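Local coordinates for hypothetical protein (Pseudomonas aeruginosa, PDB 2H9F), which is a PrpF-family protein that probably isomerises methylaconitate, at residues A[46-51]-A[70-75]; A[178-183]-A[372-377]. One frame throughout, in Å; residues are numbered along the deposited sequence. Where two conformers were deposited one is given.

The two contacts sit apart in the fold, with centres 27 Å from each other and nearest atoms about 13 Å apart. They follow in series along the chain: interaction 1 closes a short connection between helix 39-49 and strand 71-77, and only later does interaction 2 bring strand 175-180 against strand 369-386, across 188 intervening residues. Neighbouring strands connect them, since 71-77 pairs with 85-92, which leads through 131-139 and 144-153 to 175-180. Interaction 1 packs a helix on this strand system, far from the centre of the chain, whereas interaction 2 lies nearer the centre and joins a mid-chain strand to one near the C-terminus, so the chain's late part returns to pair with its first half.

Interaction 1: residues A[46-51]-A[70-75]; sequences MRVIGS and SKCVIL
I49, on the last turn of helix 39-49, makes most of the apolar contact with the beginning of strand 71-77. Its CG1 lies 3.8 Å from SG of C72, and V48 adds a looser approach, CG1 to the same C72 SG at 4.4 Å, leaving the sulfur against two neighbouring residues of the helix. In I49, CG1 lies opposite the carbonyl carbon (chi1 -71°), and the bend at chi2 carries CD1 toward the strand backbone, 4.0 Å from N of K71.

The second branch of I49 meets a polar group. CG2 approaches OG of S70 to 3.6 Å, a van der Waals contact, while the hydroxyl makes its hydrogen bond with the carbonyl O of V92 on strand 85-92. K71 turns its CB from the helix, and its ammonium group is hydrogen-bonded to Q91.

Backbone hydrogen bonds within 46-51 finish the helix. The carbonyl O of M46 accepts the ordinary helical bond from N of G50 at 2.8 Å. It also accepts from N of S51 at 2.9 Å, and this bond, with G50 N also facing R47 O, makes a Schellman motif whose C-prime residue is G50, with positive phi (103°). The turn leads to S51, whose OG is hydrogen-bonded to H58 and to the carbonyl O of S93.

Further along the strand, K71 and V73 touch L108, and L75 touches F115 and A116, all on helix 106-118. Strand 71-77 is thus packed by helix 39-49 at its start and by helix 106-118 along its length, an alpha-on-beta arrangement closed by a Schellman-capped helix end.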
HETATM    1  N   MSE A  46      10.268 -10.703  -7.034  1.00 26.78           N
HETATM    2  CA  MSE A  46      10.159  -9.337  -7.593  1.00 26.64           C
HETATM    3  C   MSE A  46       8.829  -9.229  -8.320  1.00 27.15           C
HETATM    4  O   MSE A  46       7.943  -8.340  -8.047  1.00 29.69           O
HETATM    5  CB  MSE A  46      11.383  -9.058  -8.553  1.00 24.38           C
HETATM    6  CG  MSE A  46      12.622  -8.712  -7.868  1.00 28.05           C
HETATM    7 SE   MSE A  46      13.897  -8.469  -9.278  0.70 28.16          SE
HETATM    8  CE  MSE A  46      15.579  -9.324  -8.607  1.00 34.84           C
ATOM      9  N   ARG A  47       8.524 -10.224  -9.133  1.00 28.77           N
ATOM     10  CA  ARG A  47       7.344 -10.105  -9.991  0.50 29.18           C
ATOM     11  C   ARG A  47       6.049 -10.296  -9.182  1.00 29.56           C
ATOM     12  O   ARG A  47       5.032  -9.594  -9.411  1.00 28.98           O
ATOM     13  CB  ARG A  47       7.484 -11.060 -11.196  0.50 31.14           C
ATOM     14  CG  ARG A  47       6.521 -10.780 -12.361  0.50 34.59           C
ATOM     15  CD  ARG A  47       6.868  -9.548 -13.250  0.50 33.56           C
ATOM     16  NE  ARG A  47       5.571  -9.008 -13.620  0.50 37.87           N
ATOM     17  CZ  ARG A  47       5.031  -8.898 -14.833  0.50 31.86           C
ATOM     18  NH1 ARG A  47       5.677  -9.152 -15.980  0.50 24.80           N
ATOM     19  NH2 ARG A  47       3.783  -8.439 -14.873  0.50 34.42           N
ATOM     20  N   VAL A  48       6.086 -11.200  -8.201  1.00 28.51           N
ATOM     21  CA  VAL A  48       4.881 -11.392  -7.333  1.00 26.30           C
ATOM     22  C   VAL A  48       4.545 -10.110  -6.629  1.00 26.41           C
ATOM     23  O   VAL A  48       3.341  -9.724  -6.479  1.00 28.94           O
ATOM     24  CB  VAL A  48       5.133 -12.544  -6.305  1.00 27.24           C
ATOM     25  CG1 VAL A  48       4.175 -12.514  -5.141  1.00 31.76           C
ATOM     26  CG2 VAL A  48       5.062 -13.892  -7.039  1.00 27.19           C
ATOM     27  N   ILE A  49       5.589  -9.487  -6.095  1.00 27.17           N
ATOM     28  CA  ILE A  49       5.478  -8.219  -5.373  1.00 29.41           C
ATOM     29  C   ILE A  49       5.112  -7.001  -6.219  1.00 30.12           C
ATOM     30  O   ILE A  49       4.305  -6.145  -5.772  1.00 27.64           O
ATOM     31  CB  ILE A  49       6.730  -7.928  -4.528  1.00 29.18           C
ATOM     32  CG1 ILE A  49       6.761  -8.897  -3.329  1.00 33.94           C
ATOM     33  CG2 ILE A  49       6.750  -6.483  -4.025  1.00 27.93           C
ATOM     34  CD1 ILE A  49       5.497  -8.878  -2.449  1.00 27.46           C
ATOM     35  N   GLY A  50       5.585  -7.003  -7.453  1.00 26.32           N
ATOM     36  CA  GLY A  50       5.292  -5.944  -8.417  1.00 28.79           C
ATOM     37  C   GLY A  50       6.459  -4.986  -8.604  1.00 29.40           C
ATOM     38  O   GLY A  50       6.249  -3.822  -8.982  1.00 27.18           O
ATOM     39  N   SER A  51       7.658  -5.492  -8.331  1.00 28.09           N
ATOM     40  CA  SER A  51       8.900  -4.739  -8.414  1.00 27.91           C
ATOM     41  C   SER A  51       9.727  -5.242  -9.582  1.00 29.59           C
ATOM     42  O   SER A  51       9.506  -6.341 -10.090  1.00 31.69           O
ATOM     43  CB  SER A  51       9.725  -4.927  -7.119  1.00 26.22           C
ATOM     44  OG  SER A  51       9.095  -4.342  -6.001  1.00 34.40           O
ATOM     45  N   SER A  70       6.447  -5.463   1.449  1.00 32.11           N
ATOM     46  CA  SER A  70       7.189  -5.828   0.273  0.70 31.02           C
ATOM     47  C   SER A  70       8.085  -7.022   0.594  1.00 29.66           C
ATOM     48  O   SER A  70       9.300  -6.979   0.503  1.00 31.66           O
ATOM     49  CB  SER A  70       7.937  -4.621  -0.280  0.70 32.13           C
ATOM     50  OG  SER A  70       8.688  -4.993  -1.428  0.70 33.89           O
ATOM     51  N   LYS A  71       7.419  -8.107   0.959  1.00 30.07           N
ATOM     52  CA  LYS A  71       8.057  -9.253   1.553  1.00 31.07           C
ATOM     53  C   LYS A  71       7.508 -10.597   1.045  1.00 29.83           C
ATOM     54  O   LYS A  71       6.323 -10.791   0.960  1.00 29.26           O
ATOM     55  CB  LYS A  71       7.856  -9.196   3.098  1.00 31.89           C
ATOM     56  CG  LYS A  71       8.378  -7.960   3.802  1.00 30.30           C
ATOM     57  CD  LYS A  71       8.137  -8.066   5.332  1.00 34.80           C
ATOM     58  CE  LYS A  71       8.346  -6.753   6.109  1.00 40.23           C
ATOM     59  NZ  LYS A  71       9.722  -6.437   6.404  1.00 43.36           N
ATOM     60  N   CYS A  72       8.401 -11.543   0.820  1.00 28.27           N
ATOM     61  CA  CYS A  72       8.047 -12.910   0.460  1.00 29.45           C
ATOM     62  C   CYS A  72       8.737 -13.883   1.431  1.00 32.66           C
ATOM     63  O   CYS A  72       9.885 -13.646   1.860  1.00 32.26           O
ATOM     64  CB  CYS A  72       8.512 -13.203  -0.949  1.00 32.13           C
ATOM     65  SG  CYS A  72       7.430 -12.461  -2.221  1.00 33.62           S
ATOM     66  N   VAL A  73       8.068 -14.993   1.727  1.00 32.59           N
ATOM     67  CA  VAL A  73       8.584 -15.992   2.675  1.00 31.78           C
ATOM     68  C   VAL A  73       8.438 -17.386   2.086  1.00 31.62           C
ATOM     69  O   VAL A  73       7.397 -17.702   1.501  1.00 29.63           O
ATOM     70  CB  VAL A  73       7.816 -15.909   4.003  1.00 29.92           C
ATOM     71  CG1 VAL A  73       8.115 -17.127   4.950  1.00 30.46           C
ATOM     72  CG2 VAL A  73       8.108 -14.584   4.708  1.00 32.33           C
ATOM     73  N   ILE A  74       9.519 -18.172   2.181  1.00 30.16           N
ATOM     74  CA  ILE A  74       9.535 -19.624   1.888  1.00 29.11           C
ATOM     75  C   ILE A  74       9.665 -20.416   3.213  1.00 30.49           C
ATOM     76  O   ILE A  74      10.543 -20.129   4.030  1.00 27.78           O
ATOM     77  CB  ILE A  74      10.713 -20.039   0.965  1.00 30.08           C
ATOM     78  CG1 ILE A  74      10.694 -19.229  -0.348  1.00 28.40           C
ATOM     79  CG2 ILE A  74      10.619 -21.571   0.665  1.00 25.52           C
ATOM     80  CD1 ILE A  74      11.971 -19.387  -1.197  1.00 29.17           C
ATOM     81  N   LEU A  75       8.749 -21.362   3.434  1.00 30.40           N
ATOM     82  CA  LEU A  75       8.852 -22.371   4.506  1.00 31.69           C
ATOM     83  C   LEU A  75       9.001 -23.747   3.868  1.00 32.08           C
ATOM     84  O   LEU A  75       8.456 -24.014   2.778  1.00 30.24           O
ATOM     85  CB  LEU A  75       7.614 -22.388   5.394  1.00 32.23           C
ATOM     86  CG  LEU A  75       7.706 -21.695   6.744  1.00 37.33           C
ATOM     87  CD1 LEU A  75       7.922 -20.257   6.567  1.00 39.65           C
ATOM     88  CD2 LEU A  75       6.441 -21.950   7.532  1.00 34.49           C
TER

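Interaction 2: residues A[178-183]-A[372-377]; sequences EFLDPS and VTKAIM
F179 and A375 form the apolar centre, their CB atoms 4.2 Å apart on one face of the paired strands. Selenomethionine M377 extends this patch: its chain, bent at chi3 (76°), crosses F179 at about a right angle and packs CE 3.8 Å from F179 CE1, while SE lies 5.0 Å from the F179 ring centroid in an oblique Met-aromatic contact. Beyond A375, the ring of P182 lies across V372, with P182 CG 3.9 Å from V372 CG1.

The backbones join F179 and A375 as an antiparallel hydrogen-bonded pair, with F179 N to A375 O at 2.8 Å and A375 N to F179 O at 3.0 Å. That same A375 O also lies at the F179 ring edge. Where the strand ends, D181 N donates to T373 O at 2.7 Å from well above the carbonyl plane, and a water bridges the P182 and V372 carbonyls.

On the other face, L180 CD2 rests against K374 CG. The extended K374 chain runs alongside E178 to a weak salt bridge, NZ to OE1 at 3.4 Å, with a long, weak ion pair to E362. T373 and K374 both oppose E362, so this antiparallel pairing borders a classic beta bulge.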
ATOM      1  N   GLU A 178       9.556 -17.038  21.209  1.00 31.18           N
ATOM      2  CA  GLU A 178      10.808 -17.075  21.950  1.00 33.22           C
ATOM      3  C   GLU A 178      11.965 -17.130  20.967  1.00 32.04           C
ATOM      4  O   GLU A 178      12.080 -18.079  20.213  1.00 29.24           O
ATOM      5  CB  GLU A 178      10.948 -18.317  22.863  1.00 30.97           C
ATOM      6  CG  GLU A 178       9.741 -18.664  23.648  1.00 40.40           C
ATOM      7  CD  GLU A 178      10.000 -19.744  24.712  1.00 40.65           C
ATOM      8  OE1 GLU A 178      10.958 -20.520  24.597  1.00 52.61           O
ATOM      9  OE2 GLU A 178       9.222 -19.786  25.684  1.00 61.22           O
ATOM     10  N   PHE A 179      12.814 -16.112  21.015  1.00 29.58           N
ATOM     11  CA  PHE A 179      14.016 -16.066  20.222  1.00 30.79           C
ATOM     12  C   PHE A 179      15.150 -16.587  21.078  1.00 31.47           C
ATOM     13  O   PHE A 179      15.541 -15.965  22.067  1.00 31.28           O
ATOM     14  CB  PHE A 179      14.267 -14.637  19.768  1.00 30.93           C
ATOM     15  CG  PHE A 179      13.232 -14.123  18.818  1.00 30.84           C
ATOM     16  CD1 PHE A 179      12.031 -13.638  19.286  1.00 30.90           C
ATOM     17  CD2 PHE A 179      13.436 -14.164  17.450  1.00 32.79           C
ATOM     18  CE1 PHE A 179      11.054 -13.170  18.419  1.00 35.86           C
ATOM     19  CE2 PHE A 179      12.460 -13.685  16.561  1.00 32.60           C
ATOM     20  CZ  PHE A 179      11.269 -13.195  17.061  1.00 32.72           C
ATOM     21  N   LEU A 180      15.669 -17.750  20.712  1.00 34.27           N
ATOM     22  CA  LEU A 180      16.707 -18.384  21.485  1.00 34.71           C
ATOM     23  C   LEU A 180      18.069 -17.799  21.142  1.00 36.63           C
ATOM     24  O   LEU A 180      18.385 -17.561  19.974  1.00 35.13           O
ATOM     25  CB  LEU A 180      16.721 -19.891  21.241  1.00 34.84           C
ATOM     26  CG  LEU A 180      15.402 -20.616  21.535  1.00 35.12           C
ATOM     27  CD1 LEU A 180      15.623 -22.152  21.549  1.00 26.89           C
ATOM     28  CD2 LEU A 180      14.768 -20.207  22.846  1.00 30.10           C
ATOM     29  N   ASP A 181      18.871 -17.570  22.176  1.00 38.01           N
ATOM     30  CA  ASP A 181      20.258 -17.090  22.026  1.00 42.31           C
ATOM     31  C   ASP A 181      20.346 -15.953  21.024  1.00 42.41           C
ATOM     32  O   ASP A 181      21.086 -16.036  20.065  1.00 38.85           O
ATOM     33  CB  ASP A 181      21.220 -18.240  21.646  1.00 42.60           C
ATOM     34  CG  ASP A 181      21.218 -19.405  22.694  1.00 52.44           C
ATOM     35  OD1 ASP A 181      21.217 -19.160  23.944  1.00 52.30           O
ATOM     36  OD2 ASP A 181      21.207 -20.587  22.246  1.00 56.25           O
ATOM     37  N   PRO A 182      19.586 -14.878  21.261  1.00 43.66           N
ATOM     38  CA  PRO A 182      19.504 -13.742  20.351  1.00 48.96           C
ATOM     39  C   PRO A 182      20.805 -12.933  20.250  1.00 52.26           C
ATOM     40  O   PRO A 182      21.594 -12.900  21.196  1.00 51.80           O
ATOM     41  CB  PRO A 182      18.368 -12.895  20.970  1.00 47.53           C
ATOM     42  CG  PRO A 182      18.394 -13.220  22.411  1.00 44.52           C
ATOM     43  CD  PRO A 182      18.773 -14.666  22.474  1.00 44.81           C
ATOM     44  N   SER A 183      21.012 -12.284  19.099  1.00 58.63           N
ATOM     45  CA  SER A 183      22.264 -11.530  18.808  1.00 60.71           C
ATOM     46  C   SER A 183      22.064 -10.281  17.920  1.00 63.98           C
ATOM     47  O   SER A 183      23.027  -9.527  17.677  1.00 67.08           O
ATOM     48  CB  SER A 183      23.298 -12.451  18.137  1.00 62.45           C
ATOM     49  OG  SER A 183      23.949 -13.247  19.108  1.00 61.71           O
ATOM     50  N   VAL A 372      22.397 -13.543  27.293  1.00 37.05           N
ATOM     51  CA  VAL A 372      20.939 -13.612  27.129  1.00 36.30           C
ATOM     52  C   VAL A 372      20.634 -14.894  26.381  1.00 35.57           C
ATOM     53  O   VAL A 372      21.179 -15.140  25.320  1.00 35.21           O
ATOM     54  CB  VAL A 372      20.352 -12.428  26.354  1.00 37.21           C
ATOM     55  CG1 VAL A 372      18.798 -12.553  26.236  1.00 37.46           C
ATOM     56  CG2 VAL A 372      20.746 -11.110  27.011  1.00 40.84           C
ATOM     57  N   THR A 373      19.783 -15.734  26.946  1.00 30.86           N
ATOM     58  CA  THR A 373      19.481 -16.999  26.323  1.00 30.41           C
ATOM     59  C   THR A 373      18.135 -16.994  25.607  1.00 29.66           C
ATOM     60  O   THR A 373      17.910 -17.825  24.711  1.00 28.31           O
ATOM     61  CB  THR A 373      19.506 -18.134  27.362  1.00 30.62           C
ATOM     62  OG1 THR A 373      18.597 -17.830  28.411  1.00 29.85           O
ATOM     63  CG2 THR A 373      20.919 -18.339  27.909  1.00 28.98           C
ATOM     64  N   LYS A 374      17.242 -16.085  26.005  1.00 31.83           N
ATOM     65  CA  LYS A 374      15.945 -15.916  25.340  1.00 31.80           C
ATOM     66  C   LYS A 374      15.464 -14.482  25.338  1.00 31.47           C
ATOM     67  O   LYS A 374      15.624 -13.781  26.322  1.00 31.93           O
ATOM     68  CB  LYS A 374      14.838 -16.687  26.047  1.00 33.56           C
ATOM     69  CG  LYS A 374      14.989 -18.200  26.125  1.00 39.27           C
ATOM     70  CD  LYS A 374      13.794 -18.758  26.884  1.00 36.27           C
ATOM     71  CE  LYS A 374      13.742 -20.267  26.904  1.00 42.97           C
ATOM     72  NZ  LYS A 374      12.509 -20.740  27.583  1.00 41.53           N
ATOM     73  N   ALA A 375      14.825 -14.095  24.235  1.00 30.29           N
ATOM     74  CA  ALA A 375      13.935 -12.928  24.171  1.00 30.07           C
ATOM     75  C   ALA A 375      12.522 -13.427  23.906  1.00 28.47           C
ATOM     76  O   ALA A 375      12.296 -14.195  22.988  1.00 30.00           O
ATOM     77  CB  ALA A 375      14.353 -11.989  23.071  1.00 27.07           C
ATOM     78  N   ILE A 376      11.571 -12.957  24.682  1.00 28.72           N
ATOM     79  CA  ILE A 376      10.196 -13.424  24.616  1.00 27.01           C
ATOM     80  C   ILE A 376       9.267 -12.241  24.397  1.00 26.37           C
ATOM     81  O   ILE A 376       9.360 -11.216  25.077  1.00 26.97           O
ATOM     82  CB  ILE A 376       9.805 -14.171  25.931  1.00 27.53           C
ATOM     83  CG1 ILE A 376      10.806 -15.305  26.225  1.00 26.80           C
ATOM     84  CG2 ILE A 376       8.376 -14.750  25.829  1.00 23.01           C
ATOM     85  CD1 ILE A 376      10.714 -15.893  27.596  1.00 28.99           C
HETATM   86  N   MSE A 377       8.367 -12.374  23.429  1.00 28.27           N
HETATM   87  CA  MSE A 377       7.390 -11.327  23.115  1.00 29.70           C
HETATM   88  C   MSE A 377       6.150 -11.946  22.516  1.00 27.85           C
HETATM   89  O   MSE A 377       6.164 -13.100  22.130  1.00 28.54           O
HETATM   90  CB  MSE A 377       7.997 -10.349  22.143  1.00 30.67           C
HETATM   91  CG  MSE A 377       8.393 -11.012  20.817  1.00 34.57           C
HETATM   92 SE   MSE A 377       9.557  -9.884  19.758  0.70 35.26          SE
HETATM   93  CE  MSE A 377      11.205 -10.112  20.686  1.00 31.39           C
TER
HETATM   94  O   HOH W   1      22.558 -14.594  23.219  1.00 44.78           O